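Motility-associated killing factor MakB (Vibrio cholerae serotype O1, PDB 6W1W) probably acts as one component of a tripartite cytotoxin related in structure to the alpha-pore-forming toxins. Local coordinates at residues 82-87 against 110-114; 103-108 against 298-302. All coordinates share one frame; numbering follows the deposited sequence.

Contact 1: 82-87 against 110-114; sequences NYQTTF and LQKTL
Tyr-83 and Leu-110 carry the apolar part of this antiparallel pairing of helices 69-90 and 100-151, whose short axes run at 175° and 10.7 Å apart. CD2 of Leu-110 reaches CE1 of Tyr-83 at 3.8 Å, the two side chains crossing at about a right angle. The same methyl continues to Phe-87, 3.9 Å from Phe-87 CA and about as near its ring atom CD2, and thus fills the notch between two aromatic residues one turn apart. Leu-114 meets the far end of the phenol, its CG 3.7 Å from Tyr-83 CE1 and its CD1 3.6 Å from Tyr-83 OH. That hydroxyl also lies in the plane of the Phe-87 ring, at its edge. Thr-113 sets its CG2 at the edge of the Tyr-83 ring and beside the amide of Asn-82; with OG1 anti to the carbonyl carbon (chi1 -49°), CG2 falls anti to the backbone N. Trp-287 and Trp-323 add edge-to-face stacks to Tyr-83.

Thr-86 OG1 donates a weak bond to Tyr-83 O, and Thr-113 OG1 bonds to Leu-109 O. The two segments meet through apolar packing alone, with no hydrogen bond between them; the Cys-90–Cys-106 disulfide ties the same helices covalently.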
ATOM      1  N   ASN A  82      17.735  13.711  -4.846  1.00142.57           N
ATOM      2  CA  ASN A  82      18.765  14.608  -4.334  1.00141.06           C
ATOM      3  C   ASN A  82      20.143  13.955  -4.359  1.00126.89           C
ATOM      4  O   ASN A  82      21.148  14.637  -4.601  1.00126.38           O
ATOM      5  CB  ASN A  82      18.411  15.061  -2.914  1.00146.48           C
ATOM      6  CG  ASN A  82      19.508  15.901  -2.271  1.00150.52           C
ATOM      7  OD1 ASN A  82      19.744  17.044  -2.667  1.00153.76           O
ATOM      8  ND2 ASN A  82      20.169  15.343  -1.260  1.00134.83           N
ATOM      9  N   TYR A  83      20.216  12.642  -4.127  1.00100.63           N
ATOM     10  CA  TYR A  83      21.521  11.990  -4.086  1.00 99.27           C
ATOM     11  C   TYR A  83      22.191  11.990  -5.455  1.00113.77           C
ATOM     12  O   TYR A  83      23.409  12.171  -5.554  1.00106.30           O
ATOM     13  CB  TYR A  83      21.401  10.562  -3.558  1.00 93.59           C
ATOM     14  CG  TYR A  83      22.742   9.870  -3.451  1.00 99.06           C
ATOM     15  CD1 TYR A  83      23.624  10.174  -2.422  1.00108.78           C
ATOM     16  CD2 TYR A  83      23.136   8.927  -4.387  1.00103.41           C
ATOM     17  CE1 TYR A  83      24.858   9.552  -2.324  1.00109.54           C
ATOM     18  CE2 TYR A  83      24.367   8.299  -4.297  1.00117.33           C
ATOM     19  CZ  TYR A  83      25.223   8.613  -3.266  1.00119.41           C
ATOM     20  OH  TYR A  83      26.446   7.985  -3.181  1.00112.65           O
ATOM     21  N   GLN A  84      21.415  11.783  -6.523  1.00125.37           N
ATOM     22  CA  GLN A  84      21.980  11.874  -7.864  1.00125.27           C
ATOM     23  C   GLN A  84      22.437  13.292  -8.173  1.00124.48           C
ATOM     24  O   GLN A  84      23.395  13.485  -8.931  1.00120.84           O
ATOM     25  CB  GLN A  84      20.960  11.400  -8.899  1.00128.53           C
ATOM     26  CG  GLN A  84      21.467  11.422 -10.333  1.00127.70           C
ATOM     27  CD  GLN A  84      21.192  12.741 -11.035  1.00133.21           C
ATOM     28  OE1 GLN A  84      20.217  13.433 -10.726  1.00117.47           O
ATOM     29  NE2 GLN A  84      22.056  13.099 -11.983  1.00101.63           N
ATOM     30  N   THR A  85      21.776  14.292  -7.587  1.00125.70           N
ATOM     31  CA  THR A  85      22.159  15.679  -7.828  1.00133.55           C
ATOM     32  C   THR A  85      23.545  15.974  -7.264  1.00137.66           C
ATOM     33  O   THR A  85      24.424  16.468  -7.981  1.00142.92           O
ATOM     34  CB  THR A  85      21.118  16.625  -7.225  1.00135.91           C
ATOM     35  OG1 THR A  85      19.826  16.315  -7.760  1.00139.64           O
ATOM     36  CG2 THR A  85      21.461  18.077  -7.546  1.00126.01           C
ATOM     37  N   THR A  86      23.766  15.663  -5.983  1.00131.27           N
ATOM     38  CA  THR A  86      25.076  15.897  -5.385  1.00133.49           C
ATOM     39  C   THR A  86      26.127  14.927  -5.909  1.00127.03           C
ATOM     40  O   THR A  86      27.324  15.193  -5.763  1.00136.60           O
ATOM     41  CB  THR A  86      25.001  15.803  -3.855  1.00129.15           C
ATOM     42  OG1 THR A  86      24.634  14.472  -3.469  1.00125.59           O
ATOM     43  CG2 THR A  86      23.979  16.792  -3.303  1.00120.96           C
ATOM     44  N   PHE A  87      25.713  13.815  -6.519  1.00109.46           N
ATOM     45  CA  PHE A  87      26.685  12.871  -7.063  1.00109.71           C
ATOM     46  C   PHE A  87      27.314  13.406  -8.344  1.00128.04           C
ATOM     47  O   PHE A  87      28.518  13.232  -8.569  1.00115.68           O
ATOM     48  CB  PHE A  87      26.019  11.520  -7.315  1.00 98.82           C
ATOM     49  CG  PHE A  87      26.990  10.387  -7.530  1.00104.09           C
ATOM     50  CD1 PHE A  87      27.649  10.236  -8.740  1.00115.56           C
ATOM     51  CD2 PHE A  87      27.221   9.461  -6.528  1.00107.45           C
ATOM     52  CE1 PHE A  87      28.534   9.192  -8.938  1.00125.15           C
ATOM     53  CE2 PHE A  87      28.102   8.412  -6.722  1.00105.18           C
ATOM     54  CZ  PHE A  87      28.760   8.280  -7.927  1.00118.77           C
ATOM     55  N   LEU A 110      29.271  13.030  -0.059  1.00104.98           N
ATOM     56  CA  LEU A 110      28.421  11.872  -0.307  1.00101.35           C
ATOM     57  C   LEU A 110      28.269  11.029   0.951  1.00116.17           C
ATOM     58  O   LEU A 110      27.175  10.528   1.242  1.00109.17           O
ATOM     59  CB  LEU A 110      28.998  11.025  -1.442  1.00103.29           C
ATOM     60  CG  LEU A 110      29.057  11.671  -2.824  1.00111.17           C
ATOM     61  CD1 LEU A 110      29.881  10.813  -3.764  1.00103.06           C
ATOM     62  CD2 LEU A 110      27.652  11.874  -3.369  1.00116.11           C
ATOM     63  N   GLN A 111      29.358  10.871   1.707  1.00121.38           N
ATOM     64  CA  GLN A 111      29.321  10.050   2.913  1.00109.02           C
ATOM     65  C   GLN A 111      28.333  10.603   3.931  1.00110.05           C
ATOM     66  O   GLN A 111      27.629   9.839   4.601  1.00102.78           O
ATOM     67  CB  GLN A 111      30.719   9.954   3.515  1.00107.36           C
ATOM     68  CG  GLN A 111      30.788   9.198   4.823  1.00112.83           C
ATOM     69  CD  GLN A 111      32.069   9.486   5.571  1.00111.86           C
ATOM     70  OE1 GLN A 111      32.870   8.588   5.821  1.00117.90           O
ATOM     71  NE2 GLN A 111      32.273  10.751   5.925  1.00106.20           N
ATOM     72  N   LYS A 112      28.262  11.928   4.064  1.00122.50           N
ATOM     73  CA  LYS A 112      27.264  12.518   4.951  1.00131.15           C
ATOM     74  C   LYS A 112      25.861  12.280   4.411  1.00122.75           C
ATOM     75  O   LYS A 112      24.969  11.842   5.146  1.00128.36           O
ATOM     76  CB  LYS A 112      27.531  14.013   5.137  1.00144.28           C
ATOM     77  CG  LYS A 112      26.646  14.678   6.191  1.00149.57           C
ATOM     78  CD  LYS A 112      26.928  16.174   6.310  1.00150.83           C
ATOM     79  CE  LYS A 112      26.348  16.955   5.137  1.00149.42           C
ATOM     80  NZ  LYS A 112      24.861  16.856   5.083  1.00142.34           N
ATOM     81  N   THR A 113      25.653  12.545   3.118  1.00116.54           N
ATOM     82  CA  THR A 113      24.332  12.355   2.527  1.00117.03           C
ATOM     83  C   THR A 113      23.923  10.888   2.557  1.00103.07           C
ATOM     84  O   THR A 113      22.763  10.567   2.841  1.00104.95           O
ATOM     85  CB  THR A 113      24.311  12.895   1.096  1.00128.12           C
ATOM     86  OG1 THR A 113      24.871  14.212   1.080  1.00142.27           O
ATOM     87  CG2 THR A 113      22.884  12.958   0.567  1.00118.55           C
ATOM     88  N   LEU A 114      24.865   9.984   2.274  1.00 98.92           N
ATOM     89  CA  LEU A 114      24.577   8.557   2.383  1.00 98.16           C
ATOM     90  C   LEU A 114      24.136   8.196   3.795  1.00108.80           C
ATOM     91  O   LEU A 114      23.108   7.534   3.984  1.00 96.08           O
ATOM     92  CB  LEU A 114      25.803   7.737   1.978  1.00 93.36           C
ATOM     93  CG  LEU A 114      25.937   7.422   0.490  1.00109.27           C
ATOM     94  CD1 LEU A 114      27.320   6.889   0.188  1.00120.91           C
ATOM     95  CD2 LEU A 114      24.888   6.414   0.073  1.00113.47           C
TER

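Contact 2: 103-108 against 298-302; sequences WIECLQ and INALQ
Helices 100-151 and 276-302 run antiparallel here, their short axes 10.1 Å apart at closest and crossing at -159°, with Ile-104 and Ile-298 facing each other at a CA-CA distance of 6.1 Å. The contact between these segments is apolar, without a hydrogen bond across it.

Ile-104 lies along Leu-301, the two side chains running in opposite directions, and its CG1 comes 3.7 Å from Leu-301 CB. That branch continues extended (chi2 -174°), which carries CD1 over Leu-301 CB and on to the aliphatic CG of Gln-302, 3.8 Å away. The other branch, CG2, turns to the methyl CG2 of Ile-298 at 4.2 Å and also passes near the amide nitrogen of Gln-302. Ile-104 is thereby held by three residues spanning just over one turn of the opposite helix.

Ile-298 uses its longer branch toward the next turn: CG1 rests on Leu-107 CB at 3.6 Å, again with the side chains sliding past each other in opposite directions, and CD1 beyond it, at the end of an extended chain (chi2 176°), reaches the backbone N of Gln-108 at 3.9 Å. Trp-103 takes part through its CB, 4.0 Å from Leu-301 CD1; the indole leads away from 298-302, and the Trp-103 side chain packs on Asn-93 and Thr-98 of the preceding loop.

Leu-107 and Leu-301 are buried, whereas Gln-108 and Gln-302 mark the exposed border. Helix 276-302 ends within the contact, and Leu-310 of the following loop packs on Leu-301 and Ala-300. Cys-106 does not touch 298-302; it forms the disulfide with Cys-90, so that helix 69-90 is tied on to this outer end of the bundle, about 40 Å from the chain's centre.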
ATOM      1  N   TRP A 103      39.025  15.384  -3.945  1.00127.32           N
ATOM      2  CA  TRP A 103      38.285  14.127  -4.010  1.00128.97           C
ATOM      3  C   TRP A 103      37.757  13.726  -2.638  1.00127.00           C
ATOM      4  O   TRP A 103      36.611  13.280  -2.514  1.00128.50           O
ATOM      5  CB  TRP A 103      39.164  13.016  -4.589  1.00142.07           C
ATOM      6  CG  TRP A 103      39.263  13.011  -6.095  1.00141.71           C
ATOM      7  CD1 TRP A 103      40.390  13.197  -6.844  1.00149.96           C
ATOM      8  CD2 TRP A 103      38.192  12.813  -7.027  1.00125.03           C
ATOM      9  NE1 TRP A 103      40.087  13.125  -8.182  1.00136.83           N
ATOM     10  CE2 TRP A 103      38.745  12.890  -8.321  1.00131.50           C
ATOM     11  CE3 TRP A 103      36.821  12.579  -6.892  1.00124.66           C
ATOM     12  CZ2 TRP A 103      37.974  12.742  -9.471  1.00133.05           C
ATOM     13  CZ3 TRP A 103      36.057  12.430  -8.034  1.00125.49           C
ATOM     14  CH2 TRP A 103      36.635  12.513  -9.308  1.00133.03           C
ATOM     15  N   ILE A 104      38.572  13.887  -1.593  1.00133.73           N
ATOM     16  CA  ILE A 104      38.137  13.515  -0.251  1.00124.02           C
ATOM     17  C   ILE A 104      37.031  14.442   0.232  1.00118.80           C
ATOM     18  O   ILE A 104      36.038  13.990   0.812  1.00102.77           O
ATOM     19  CB  ILE A 104      39.326  13.507   0.723  1.00108.02           C
ATOM     20  CG1 ILE A 104      40.464  12.647   0.174  1.00115.62           C
ATOM     21  CG2 ILE A 104      38.883  12.973   2.065  1.00106.85           C
ATOM     22  CD1 ILE A 104      41.619  12.460   1.137  1.00111.80           C
ATOM     23  N   GLU A 105      37.182  15.750   0.004  1.00119.30           N
ATOM     24  CA  GLU A 105      36.133  16.690   0.388  1.00120.33           C
ATOM     25  C   GLU A 105      34.829  16.378  -0.332  1.00115.92           C
ATOM     26  O   GLU A 105      33.746  16.493   0.254  1.00114.80           O
ATOM     27  CB  GLU A 105      36.577  18.124   0.100  1.00132.28           C
ATOM     28  CG  GLU A 105      37.820  18.551   0.866  1.00157.49           C
ATOM     29  CD  GLU A 105      38.219  19.982   0.576  1.00165.76           C
ATOM     30  OE1 GLU A 105      37.476  20.671  -0.154  1.00165.88           O
ATOM     31  OE2 GLU A 105      39.277  20.419   1.079  1.00162.75           O
ATOM     32  N   CYS A 106      34.913  15.969  -1.599  1.00129.22           N
ATOM     33  CA  CYS A 106      33.708  15.591  -2.330  1.00133.39           C
ATOM     34  C   CYS A 106      33.145  14.275  -1.814  1.00131.23           C
ATOM     35  O   CYS A 106      31.927  14.134  -1.655  1.00133.99           O
ATOM     36  CB  CYS A 106      34.005  15.496  -3.827  1.00141.03           C
ATOM     37  SG  CYS A 106      32.772  16.308  -4.870  1.00175.40           S
ATOM     38  N   LEU A 107      34.018  13.305  -1.535  1.00122.41           N
ATOM     39  CA  LEU A 107      33.557  11.991  -1.096  1.00114.80           C
ATOM     40  C   LEU A 107      32.804  12.074   0.229  1.00119.64           C
ATOM     41  O   LEU A 107      31.737  11.469   0.384  1.00118.79           O
ATOM     42  CB  LEU A 107      34.741  11.033  -0.980  1.00112.50           C
ATOM     43  CG  LEU A 107      34.859   9.979  -2.082  1.00124.89           C
ATOM     44  CD1 LEU A 107      33.600   9.127  -2.126  1.00123.91           C
ATOM     45  CD2 LEU A 107      35.117  10.624  -3.433  1.00102.43           C
ATOM     46  N   GLN A 108      33.339  12.816   1.201  1.00125.31           N
ATOM     47  CA  GLN A 108      32.649  12.892   2.483  1.00122.66           C
ATOM     48  C   GLN A 108      31.394  13.753   2.421  1.00114.05           C
ATOM     49  O   GLN A 108      30.591  13.710   3.360  1.00108.87           O
ATOM     50  CB  GLN A 108      33.601  13.383   3.581  1.00113.73           C
ATOM     51  CG  GLN A 108      34.309  14.693   3.306  1.00124.30           C
ATOM     52  CD  GLN A 108      35.587  14.844   4.121  1.00121.30           C
ATOM     53  OE1 GLN A 108      36.147  13.861   4.612  1.00102.41           O
ATOM     54  NE2 GLN A 108      36.053  16.079   4.267  1.00113.16           N
ATOM     55  N   ILE A 298      37.582   6.616   0.649  1.00107.71           N
ATOM     56  CA  ILE A 298      38.155   7.679   1.469  1.00112.62           C
ATOM     57  C   ILE A 298      39.386   7.178   2.213  1.00113.68           C
ATOM     58  O   ILE A 298      40.419   7.858   2.257  1.00120.63           O
ATOM     59  CB  ILE A 298      37.099   8.239   2.438  1.00113.35           C
ATOM     60  CG1 ILE A 298      35.980   8.931   1.660  1.00106.69           C
ATOM     61  CG2 ILE A 298      37.742   9.205   3.419  1.00122.12           C
ATOM     62  CD1 ILE A 298      34.846   9.431   2.530  1.00 94.42           C
ATOM     63  N   ASN A 299      39.304   5.977   2.792  1.00114.05           N
ATOM     64  CA  ASN A 299      40.455   5.402   3.482  1.00116.08           C
ATOM     65  C   ASN A 299      41.632   5.224   2.533  1.00118.02           C
ATOM     66  O   ASN A 299      42.785   5.458   2.912  1.00133.37           O
ATOM     67  CB  ASN A 299      40.079   4.061   4.115  1.00125.14           C
ATOM     68  CG  ASN A 299      38.893   4.169   5.057  1.00140.37           C
ATOM     69  OD1 ASN A 299      38.220   5.200   5.121  1.00140.88           O
ATOM     70  ND2 ASN A 299      38.626   3.094   5.790  1.00144.42           N
ATOM     71  N   ALA A 300      41.360   4.809   1.294  1.00121.77           N
ATOM     72  CA  ALA A 300      42.438   4.619   0.329  1.00115.75           C
ATOM     73  C   ALA A 300      43.048   5.952  -0.087  1.00112.71           C
ATOM     74  O   ALA A 300      44.260   6.041  -0.313  1.00116.86           O
ATOM     75  CB  ALA A 300      41.923   3.858  -0.891  1.00115.92           C
ATOM     76  N   LEU A 301      42.227   6.999  -0.196  1.00105.29           N
ATOM     77  CA  LEU A 301      42.763   8.319  -0.517  1.00120.42           C
ATOM     78  C   LEU A 301      43.546   8.897   0.656  1.00128.68           C
ATOM     79  O   LEU A 301      44.632   9.459   0.467  1.00110.64           O
ATOM     80  CB  LEU A 301      41.633   9.265  -0.914  1.00109.95           C
ATOM     81  CG  LEU A 301      40.891   8.996  -2.221  1.00101.77           C
ATOM     82  CD1 LEU A 301      39.578   9.761  -2.237  1.00110.93           C
ATOM     83  CD2 LEU A 301      41.749   9.366  -3.427  1.00103.77           C
ATOM     84  N   GLN A 302      43.006   8.771   1.873  1.00128.02           N
ATOM     85  CA  GLN A 302      43.670   9.328   3.046  1.00120.17           C
ATOM     86  C   GLN A 302      44.973   8.608   3.345  1.00131.47           C
ATOM     87  O   GLN A 302      45.874   9.192   3.955  1.00139.38           O
ATOM     88  CB  GLN A 302      42.746   9.261   4.260  1.00102.95           C
ATOM     89  CG  GLN A 302      41.847  10.476   4.406  1.00101.23           C
ATOM     90  CD  GLN A 302      40.685  10.247   5.352  1.00 99.96           C
ATOM     91  OE1 GLN A 302      40.415   9.119   5.769  1.00100.22           O
ATOM     92  NE2 GLN A 302      39.983  11.323   5.691  1.00 98.84           N
TER

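In the fold
Contacts 1 and 2 share helix 100-151, and their centres lie 14 Å apart on the same side of the chain's centre. Along the chain the order is 82-87, 103-108, 110-114 and 298-302, so the segments alternate: contact 1 joins helix 100-151 to helix 69-90, near in sequence, contact 2 to helix 276-302, remote in sequence. Gln-111, in segment 110-114, packs against Ile-298 of contact 2 and brings the two contacts together. Both belong to one end of the elongated helical bundle, with contact 2 farther out, about 40 Å from the chain's centre to its own centre against 28 Å. Such a bundle is consistent with the alpha-pore-forming toxin fold.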